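Long-range contacts in dual specificity protein phosphatase 8 (Homo sapiens, PDB 4JMK), which probably dephosphorylates phosphotyrosine, phosphoserine and phosphothreonine residues of protein substrates and so negatively regulates mitogen-activated protein kinases: residues I29-N34 and K78-Q83; M51-N56 and D68-F73; D57-K62 and P127-L132. The protein carries 1 engineered substitution. All coordinates share one frame; numbering follows the deposited sequence.

From the N terminus, strand 29-34 is the first element used. Its first half meets residues 80-83 in contact 1, which closes a loop holding strand 50-52 and helix 67-79. Contact 2 is nested inside and closes a short inner loop: 51-56, running out of strand 50-52, packs on the first half of helix 67-79, whose far end supplies contact 1. The two touch through the paired strands 29-34 and 50-52. Contact 3 joins 57-62 to 127-132, which lead into helix 129-148, closing a long loop that crosses both others. It lies about 26 Å from contact 1, centre to centre, beyond the middle of the domain, and touches contact 2 through N56 and E61.

Contact 1. Residues I29-N34 and K78-Q83; sequences ISYVLN and KLSSCQ
Y31 and C82 form the close-packed part of this contact. The Y31 ring projects from strand 29-34 with CG anti to the carbonyl carbon (chi1 -80°), and its CE1 meets CB of C82 at 3.6 Å. From there SG of C82 lies at the rim of the ring, 5.0 Å from the centroid and 75° off the normal, a sulfur-aromatic contact made at the edge. At the base of the side chain the backbones approach more slackly: Y31 N donates a long, weak hydrogen bond of 3.4 Å to Q83 O, while CG2 of I29 rests near the same carbonyl.

Towards solvent the contact is thinner and is bridged by water. S30 OG gives its proton to water 1 at 2.6 Å, and Q83 N gives its own to the same water at 2.9 Å, so the water accepts twice and spans the gap between strand and loop. S30 OG also lies 3.9 Å from SG of C82. At the outer end Y31 OH comes within 3.5 Å of S80 OG, although S80 OG has its hydrogen bond with K76 O one turn back in the helix.

Helix 67-79 ends in a Schellman motif, with S81 at positive phi as its C-prime residue, and the chain then turns to the strand. Q83 leads into strand 83-87, which continues alongside 29-34 through backbone bonds of Y31 and L33 with I85. Strand 50-52 pairs on the other edge of 29-34 through V32, and A77 of helix 67-79 lies against Y31.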
loop_
_atom_site.group_PDB
_atom_site.type_symbol
_atom_site.label_atom_id
_atom_site.label_comp_id
_atom_site.label_asym_id
_atom_site.label_seq_id
_atom_site.Cartn_x
_atom_site.Cartn_y
_atom_site.Cartn_z
ATOM N N ILE A 29 14.869 -5.737 -1.042
ATOM C CA ILE A 29 13.858 -4.703 -1.319
ATOM C C ILE A 29 14.485 -3.398 -1.810
ATOM O O ILE A 29 15.271 -2.757 -1.090
ATOM C CB ILE A 29 12.983 -4.441 -0.072
ATOM C CG1 ILE A 29 12.322 -5.748 0.362
ATOM C CG2 ILE A 29 11.904 -3.374 -0.377
ATOM C CD1 ILE A 29 11.596 -5.648 1.697
ATOM N N SER A 30 14.126 -2.995 -3.032
ATOM C CA SER A 30 14.735 -1.825 -3.670
ATOM C C SER A 30 13.741 -0.696 -3.958
ATOM O O SER A 30 14.154 0.434 -4.214
ATOM C CB SER A 30 15.471 -2.228 -4.962
ATOM O OG SER A 30 14.568 -2.618 -6.000
ATOM N N TYR A 31 12.441 -0.999 -3.906
ATOM C CA TYR A 31 11.390 0.011 -4.092
ATOM C C TYR A 31 10.682 0.308 -2.773
ATOM O O TYR A 31 10.406 -0.613 -1.994
ATOM C CB TYR A 31 10.322 -0.504 -5.058
ATOM C CG TYR A 31 10.667 -0.403 -6.525
ATOM C CD1 TYR A 31 11.591 -1.258 -7.104
ATOM C CD2 TYR A 31 10.033 0.525 -7.335
ATOM C CE1 TYR A 31 11.881 -1.180 -8.450
ATOM C CE2 TYR A 31 10.316 0.612 -8.680
ATOM C CZ TYR A 31 11.239 -0.240 -9.229
ATOM O OH TYR A 31 11.523 -0.154 -10.570
ATOM N N VAL A 32 10.350 1.577 -2.559
ATOM C CA VAL A 32 9.673 2.020 -1.331
ATOM C C VAL A 32 8.519 2.973 -1.624
ATOM O O VAL A 32 8.696 4.006 -2.298
ATOM C CB VAL A 32 10.637 2.733 -0.363
ATOM C CG1 VAL A 32 9.845 3.358 0.827
ATOM C CG2 VAL A 32 11.695 1.756 0.160
ATOM N N LEU A 33 7.340 2.622 -1.112
ATOM C CA LEU A 33 6.178 3.504 -1.136
ATOM C C LEU A 33 5.925 3.961 0.294
ATOM O O LEU A 33 5.547 3.165 1.154
ATOM C CB LEU A 33 4.951 2.767 -1.693
ATOM C CG LEU A 33 3.678 3.574 -1.935
ATOM C CD1 LEU A 33 3.957 4.797 -2.720
ATOM C CD2 LEU A 33 2.639 2.710 -2.677
ATOM N N ASN A 34 6.153 5.245 0.535
ATOM C CA ASN A 34 6.152 5.834 1.870
ATOM C C ASN A 34 4.874 6.639 2.032
ATOM O O ASN A 34 4.732 7.717 1.434
ATOM C CB ASN A 34 7.378 6.746 1.962
ATOM C CG ASN A 34 7.509 7.455 3.295
ATOM O OD1 ASN A 34 6.532 7.676 4.010
ATOM N ND2 ASN A 34 8.731 7.866 3.609
ATOM N N LYS A 78 6.561 -4.639 -9.916
ATOM C CA LYS A 78 6.155 -5.950 -10.426
ATOM C C LYS A 78 6.675 -6.193 -11.854
ATOM O O LYS A 78 7.164 -7.276 -12.165
ATOM C CB LYS A 78 4.624 -6.059 -10.390
ATOM C CG LYS A 78 4.065 -7.481 -10.497
ATOM C CD LYS A 78 2.566 -7.453 -10.730
ATOM C CE LYS A 78 1.970 -8.862 -10.744
ATOM N NZ LYS A 78 2.551 -9.747 -11.807
ATOM N N LEU A 79 6.576 -5.182 -12.711
ATOM C CA LEU A 79 7.048 -5.304 -14.089
ATOM C C LEU A 79 8.574 -5.434 -14.134
ATOM O O LEU A 79 9.121 -6.111 -15.004
ATOM C CB LEU A 79 6.584 -4.102 -14.924
ATOM C CG LEU A 79 6.803 -4.201 -16.437
ATOM C CD1 LEU A 79 6.081 -5.427 -16.985
ATOM C CD2 LEU A 79 6.334 -2.939 -17.152
ATOM N N SER A 80 9.249 -4.787 -13.187
ATOM C CA SER A 80 10.709 -4.818 -13.113
ATOM C C SER A 80 11.248 -6.026 -12.347
ATOM O O SER A 80 12.445 -6.075 -12.043
ATOM C CB SER A 80 11.235 -3.543 -12.453
ATOM O OG SER A 80 10.922 -2.396 -13.218
ATOM N N SER A 81 10.376 -6.988 -12.041
ATOM C CA SER A 81 10.740 -8.151 -11.231
ATOM C C SER A 81 11.369 -7.739 -9.903
ATOM O O SER A 81 12.347 -8.344 -9.468
ATOM C CB SER A 81 11.707 -9.076 -11.988
ATOM O OG SER A 81 11.097 -9.643 -13.127
ATOM N N CYS A 82 10.820 -6.701 -9.273
ATOM C CA CYS A 82 11.365 -6.189 -8.017
ATOM C C CYS A 82 10.319 -6.240 -6.907
ATOM O O CYS A 82 9.123 -6.329 -7.178
ATOM C CB CYS A 82 11.850 -4.751 -8.184
ATOM S SG CYS A 82 13.386 -4.566 -9.153
ATOM N N GLN A 83 10.775 -6.169 -5.660
ATOM C CA GLN A 83 9.863 -6.113 -4.522
ATOM C C GLN A 83 9.755 -4.675 -4.043
ATOM O O GLN A 83 10.742 -3.933 -4.078
ATOM C CB GLN A 83 10.366 -6.998 -3.375
ATOM C CG GLN A 83 10.444 -8.482 -3.716
ATOM C CD GLN A 83 11.784 -8.839 -4.315
ATOM O OE1 GLN A 83 12.789 -8.913 -3.604
ATOM N NE2 GLN A 83 11.813 -9.041 -5.629
HETATM O O HOH W 1 13.413 -4.900 -5.336
#

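Contact 2. Residues M51-N56 and D68-F73; sequences MRVPIN and DKSIEF
S70 OG is hydrogen-bonded to W66 O, just ahead of the helix, which satisfies this buried hydroxyl. Across the contact the oxygen is flanked by two apolar groups, CG2 of V53 at 3.5 Å and CE of M51 at 4.0 Å.

M51 supplies most of the packing. Its CG is anti to the backbone N (chi1 173°) and the chain stays extended to the methyl, which carries the side chain across the helix from F73 back to S70. CB sits almost centrally over one face of the F73 ring, 3.7 Å from the centroid and 9° off the normal, a CH-pi contact. Farther out, SD lies obliquely to the same ring, 4.6 Å from its centroid, in a Met-aromatic contact, and touches CB of F73 at 3.6 Å. M51 and F73 thus run past each other in opposite directions. The methyl CE ends against the helix backbone, 3.8 Å from S70 N, with CB of K69 nearby.

L33 of strand 29-34 also touches M51, S70 and F73, while I98 of helix 94-107 meets S70. V53 lies about 9 Å, side chain to side chain, from S88, an engineered residue at the predicted phosphocysteine position. Strand 50-52, helix 67-79 and the following strand 83-87 form a parallel beta-alpha-beta crossover, with strand 29-34 between the two strands, part of the alpha/beta fold of the dual-specificity phosphatase catalytic domain.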
loop_
_atom_site.group_PDB
_atom_site.type_symbol
_atom_site.label_atom_id
_atom_site.label_comp_id
_atom_site.label_asym_id
_atom_site.label_seq_id
_atom_site.Cartn_x
_atom_site.Cartn_y
_atom_site.Cartn_z
ATOM N N MET A 51 8.493 6.551 -3.847
ATOM C CA MET A 51 7.308 7.395 -4.014
ATOM C C MET A 51 6.722 7.737 -2.659
ATOM O O MET A 51 6.556 6.854 -1.816
ATOM C CB MET A 51 6.246 6.685 -4.856
ATOM C CG MET A 51 4.920 7.458 -4.917
ATOM S SD MET A 51 3.653 6.569 -5.842
ATOM C CE MET A 51 2.199 7.561 -5.452
ATOM N N ARG A 52 6.413 9.012 -2.444
ATOM C CA ARG A 52 5.745 9.434 -1.209
ATOM C C ARG A 52 4.255 9.671 -1.457
ATOM O O ARG A 52 3.885 10.276 -2.462
ATOM C CB ARG A 52 6.378 10.718 -0.654
ATOM C CG ARG A 52 5.752 11.192 0.680
ATOM C CD ARG A 52 6.496 12.385 1.324
ATOM N NE ARG A 52 7.899 12.091 1.622
ATOM C CZ ARG A 52 8.329 11.472 2.724
ATOM N NH1 ARG A 52 7.467 11.068 3.657
ATOM N NH2 ARG A 52 9.624 11.264 2.902
ATOM N N VAL A 53 3.417 9.171 -0.550
ATOM C CA VAL A 53 2.009 9.578 -0.466
ATOM C C VAL A 53 1.887 10.422 0.798
ATOM O O VAL A 53 1.831 9.883 1.910
ATOM C CB VAL A 53 1.063 8.373 -0.375
ATOM C CG1 VAL A 53 -0.396 8.845 -0.232
ATOM C CG2 VAL A 53 1.215 7.511 -1.600
ATOM N N PRO A 54 1.891 11.753 0.632
ATOM C CA PRO A 54 2.060 12.687 1.747
ATOM C C PRO A 54 0.784 12.857 2.569
ATOM O O PRO A 54 0.099 13.874 2.452
ATOM C CB PRO A 54 2.441 13.995 1.041
ATOM C CG PRO A 54 1.733 13.921 -0.277
ATOM C CD PRO A 54 1.735 12.451 -0.660
ATOM N N ILE A 55 0.477 11.873 3.408
ATOM C CA ILE A 55 -0.748 11.922 4.207
ATOM C C ILE A 55 -0.512 11.643 5.692
ATOM O O ILE A 55 0.363 10.856 6.059
ATOM C CB ILE A 55 -1.803 10.923 3.676
ATOM C CG1 ILE A 55 -1.256 9.489 3.720
ATOM C CG2 ILE A 55 -2.229 11.300 2.264
ATOM C CD1 ILE A 55 -2.256 8.423 3.292
ATOM N N ASN A 56 -1.319 12.288 6.532
ATOM C CA ASN A 56 -1.312 12.079 7.977
ATOM C C ASN A 56 -2.319 10.986 8.361
ATOM O O ASN A 56 -3.263 10.734 7.617
ATOM C CB ASN A 56 -1.681 13.407 8.655
ATOM C CG ASN A 56 -1.450 13.394 10.155
ATOM O OD1 ASN A 56 -2.389 13.535 10.941
ATOM N ND2 ASN A 56 -0.197 13.233 10.559
ATOM N N ASP A 68 -4.788 5.212 -7.201
ATOM C CA ASP A 68 -4.418 4.751 -8.535
ATOM C C ASP A 68 -2.915 4.911 -8.830
ATOM O O ASP A 68 -2.309 4.028 -9.438
ATOM C CB ASP A 68 -5.280 5.426 -9.606
ATOM C CG ASP A 68 -6.656 4.772 -9.753
ATOM O OD1 ASP A 68 -6.800 3.552 -9.474
ATOM O OD2 ASP A 68 -7.592 5.482 -10.167
ATOM N N LYS A 69 -2.317 6.017 -8.387
ATOM C CA LYS A 69 -0.879 6.234 -8.580
ATOM C C LYS A 69 -0.016 5.318 -7.710
ATOM O O LYS A 69 1.062 4.892 -8.127
ATOM C CB LYS A 69 -0.507 7.704 -8.343
ATOM C CG LYS A 69 -0.965 8.632 -9.465
ATOM C CD LYS A 69 -0.312 10.008 -9.349
ATOM C CE LYS A 69 -0.716 10.931 -10.497
ATOM N NZ LYS A 69 -1.597 12.048 -10.033
ATOM N N SER A 70 -0.478 5.040 -6.493
ATOM C CA SER A 70 0.190 4.070 -5.615
ATOM C C SER A 70 0.182 2.676 -6.239
ATOM O O SER A 70 1.193 1.972 -6.259
ATOM C CB SER A 70 -0.542 4.010 -4.268
ATOM O OG SER A 70 -0.526 5.262 -3.604
ATOM N N ILE A 71 -0.966 2.275 -6.766
ATOM C CA ILE A 71 -1.075 0.990 -7.444
ATOM C C ILE A 71 -0.166 0.908 -8.683
ATOM O O ILE A 71 0.506 -0.104 -8.902
ATOM C CB ILE A 71 -2.560 0.697 -7.755
ATOM C CG1 ILE A 71 -3.303 0.447 -6.438
ATOM C CG2 ILE A 71 -2.734 -0.489 -8.705
ATOM C CD1 ILE A 71 -4.830 0.366 -6.586
ATOM N N GLU A 72 -0.140 1.967 -9.484
ATOM C CA GLU A 72 0.770 2.061 -10.628
ATOM C C GLU A 72 2.245 1.872 -10.208
ATOM O O GLU A 72 3.006 1.146 -10.861
ATOM C CB GLU A 72 0.572 3.428 -11.304
ATOM C CG GLU A 72 1.479 3.713 -12.489
ATOM C CD GLU A 72 1.458 5.187 -12.904
ATOM O OE1 GLU A 72 0.909 5.499 -13.984
ATOM O OE2 GLU A 72 1.999 6.034 -12.156
ATOM N N PHE A 73 2.639 2.519 -9.114
ATOM C CA PHE A 73 3.996 2.389 -8.586
ATOM C C PHE A 73 4.312 0.939 -8.223
ATOM O O PHE A 73 5.390 0.417 -8.555
ATOM C CB PHE A 73 4.164 3.295 -7.359
ATOM C CG PHE A 73 5.561 3.284 -6.763
ATOM C CD1 PHE A 73 6.619 3.927 -7.408
ATOM C CD2 PHE A 73 5.806 2.644 -5.555
ATOM C CE1 PHE A 73 7.906 3.923 -6.855
ATOM C CE2 PHE A 73 7.084 2.627 -4.995
ATOM C CZ PHE A 73 8.143 3.279 -5.646
#

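Contact 3. Residues D57-K62 and P127-L132; sequences DNYCEK and PNFNFL
The backbones come nearest at Y59 and N130, where two local motifs meet: an Asx turn, in which N58 OD1 accepts from C60 N, and the N-cap of helix 129-148, where N128 OD1 accepts weakly from N130 N. In dual-specificity phosphatases the loop containing 57-62 borders the active-site pocket.

N130 has CG anti to the backbone N (chi1 168°), which carries CG to Y59 O, and ND2 beyond it reaches two carbonyls. It donates to N58 O at 3.1 Å and more directly to E61 O at 2.7 Å. The second carbonyl receives it on a lone pair, and the bond lies nearly in the N130 amide plane; the first is tilted out of that plane by 22°. Q134 NE2 bonds both N130 OD1 and E61 O, and together these bonds should hold the amide's rotation.

The Y59 ring leans over the helix start. The chi1 of N128, 101°, departs from the usual staggered values, and its OD1, besides capping N130 N, stands 3.0 Å above one face of the Y59 ring, towards the rim, with amide and ring planes close to perpendicular. F129 runs beside Y59 in the same direction, its CB 4.0 Å from CE2 of Y59.

The F131 ring lies between D57 OD1 and E61. E61 O is at its edge near the ring plane, and N128 ND2 stands over one face near the rim. D57 is about 7 Å side chain to side chain from the engineered S88. Its OD1 is hydrogen-bonded to S93 OG, which also bonds N128 N, and the same D57 OD1 lies 3.3 Å from CE1 of F131.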
loop_
_atom_site.group_PDB
_atom_site.type_symbol
_atom_site.label_atom_id
_atom_site.label_comp_id
_atom_site.label_asym_id
_atom_site.label_seq_id
_atom_site.Cartn_x
_atom_site.Cartn_y
_atom_site.Cartn_z
ATOM N N ASP A 57 -2.135 10.335 9.509
ATOM C CA ASP A 57 -3.078 9.289 9.923
ATOM C C ASP A 57 -4.205 9.852 10.789
ATOM O O ASP A 57 -4.091 9.882 12.015
ATOM C CB ASP A 57 -2.362 8.167 10.687
ATOM C CG ASP A 57 -3.291 7.015 11.041
ATOM O OD1 ASP A 57 -4.070 6.576 10.161
ATOM O OD2 ASP A 57 -3.245 6.547 12.200
ATOM N N ASN A 58 -5.290 10.293 10.159
ATOM C CA ASN A 58 -6.392 10.880 10.921
ATOM C C ASN A 58 -7.748 10.691 10.267
ATOM O O ASN A 58 -7.853 10.084 9.205
ATOM C CB ASN A 58 -6.140 12.366 11.237
ATOM C CG ASN A 58 -6.137 13.244 9.993
ATOM O OD1 ASN A 58 -7.124 13.309 9.258
ATOM N ND2 ASN A 58 -5.031 13.945 9.768
ATOM N N TYR A 59 -8.788 11.230 10.901
ATOM C CA TYR A 59 -10.152 10.969 10.445
ATOM C C TYR A 59 -10.606 11.866 9.290
ATOM O O TYR A 59 -11.666 11.645 8.707
ATOM C CB TYR A 59 -11.140 10.990 11.623
ATOM C CG TYR A 59 -11.097 9.721 12.465
ATOM C CD1 TYR A 59 -10.336 9.656 13.631
ATOM C CD2 TYR A 59 -11.809 8.583 12.083
ATOM C CE1 TYR A 59 -10.291 8.492 14.397
ATOM C CE2 TYR A 59 -11.768 7.416 12.841
ATOM C CZ TYR A 59 -11.010 7.375 13.995
ATOM O OH TYR A 59 -10.973 6.214 14.742
ATOM N N CYS A 60 -9.787 12.850 8.932
ATOM C CA CYS A 60 -10.154 13.774 7.864
ATOM C C CYS A 60 -9.193 13.746 6.681
ATOM O O CYS A 60 -9.462 14.370 5.652
ATOM C CB CYS A 60 -10.267 15.198 8.415
ATOM S SG CYS A 60 -11.340 15.326 9.852
ATOM N N GLU A 61 -8.079 13.033 6.819
ATOM C CA GLU A 61 -7.112 12.963 5.737
ATOM C C GLU A 61 -7.694 12.194 4.560
ATOM O O GLU A 61 -8.543 11.307 4.704
ATOM C CB GLU A 61 -5.801 12.328 6.201
ATOM C CG GLU A 61 -4.716 12.273 5.141
ATOM C CD GLU A 61 -4.114 13.631 4.831
ATOM O OE1 GLU A 61 -3.113 13.988 5.481
ATOM O OE2 GLU A 61 -4.628 14.338 3.937
ATOM N N LYS A 62 -7.215 12.538 3.379
ATOM C CA LYS A 62 -7.821 12.046 2.171
ATOM C C LYS A 62 -6.805 11.220 1.338
ATOM O O LYS A 62 -5.758 11.728 0.900
ATOM C CB LYS A 62 -8.409 13.257 1.452
ATOM C CG LYS A 62 -9.593 12.978 0.567
ATOM C CD LYS A 62 -9.440 13.809 -0.704
ATOM C CE LYS A 62 -7.969 13.834 -1.133
ATOM N NZ LYS A 62 -7.298 12.489 -1.075
ATOM N N PRO A 127 -6.744 -0.134 10.320
ATOM C CA PRO A 127 -6.876 1.155 9.630
ATOM C C PRO A 127 -8.000 1.980 10.229
ATOM O O PRO A 127 -9.055 1.438 10.615
ATOM C CB PRO A 127 -7.210 0.756 8.182
ATOM C CG PRO A 127 -6.807 -0.703 8.063
ATOM C CD PRO A 127 -7.081 -1.265 9.436
ATOM N N ASN A 128 -7.780 3.282 10.349
ATOM C CA ASN A 128 -8.815 4.120 10.927
ATOM C C ASN A 128 -10.034 4.103 10.002
ATOM O O ASN A 128 -9.928 3.804 8.798
ATOM C CB ASN A 128 -8.308 5.528 11.189
ATOM C CG ASN A 128 -8.752 6.504 10.140
ATOM O OD1 ASN A 128 -9.639 7.324 10.371
ATOM N ND2 ASN A 128 -8.141 6.428 8.974
ATOM N N PHE A 129 -11.195 4.365 10.574
ATOM C CA PHE A 129 -12.448 4.182 9.848
ATOM C C PHE A 129 -12.536 5.067 8.610
ATOM O O PHE A 129 -13.145 4.687 7.605
ATOM C CB PHE A 129 -13.624 4.485 10.770
ATOM C CG PHE A 129 -13.781 3.496 11.890
ATOM C CD1 PHE A 129 -14.070 3.926 13.178
ATOM C CD2 PHE A 129 -13.665 2.135 11.648
ATOM C CE1 PHE A 129 -14.230 3.014 14.212
ATOM C CE2 PHE A 129 -13.821 1.223 12.675
ATOM C CZ PHE A 129 -14.102 1.660 13.959
ATOM N N ASN A 130 -11.968 6.263 8.703
ATOM C CA ASN A 130 -11.953 7.186 7.574
ATOM C C ASN A 130 -11.294 6.540 6.340
ATOM O O ASN A 130 -11.826 6.612 5.227
ATOM C CB ASN A 130 -11.261 8.491 7.993
ATOM C CG ASN A 130 -10.945 9.405 6.819
ATOM O OD1 ASN A 130 -11.820 9.722 6.011
ATOM N ND2 ASN A 130 -9.685 9.833 6.720
ATOM N N PHE A 131 -10.147 5.890 6.533
ATOM C CA PHE A 131 -9.473 5.209 5.417
ATOM C C PHE A 131 -10.244 3.998 4.922
ATOM O O PHE A 131 -10.338 3.756 3.709
ATOM C CB PHE A 131 -8.037 4.806 5.801
ATOM C CG PHE A 131 -7.136 5.978 6.055
ATOM C CD1 PHE A 131 -6.031 5.853 6.885
ATOM C CD2 PHE A 131 -7.406 7.217 5.472
ATOM C CE1 PHE A 131 -5.207 6.949 7.135
ATOM C CE2 PHE A 131 -6.580 8.317 5.712
ATOM C CZ PHE A 131 -5.481 8.180 6.544
ATOM N N LEU A 132 -10.810 3.228 5.845
ATOM C CA LEU A 132 -11.624 2.081 5.444
ATOM C C LEU A 132 -12.834 2.504 4.588
ATOM O O LEU A 132 -13.179 1.836 3.608
ATOM C CB LEU A 132 -12.076 1.280 6.678
ATOM C CG LEU A 132 -11.011 0.447 7.381
ATOM C CD1 LEU A 132 -11.605 -0.246 8.599
ATOM C CD2 LEU A 132 -10.420 -0.577 6.405
#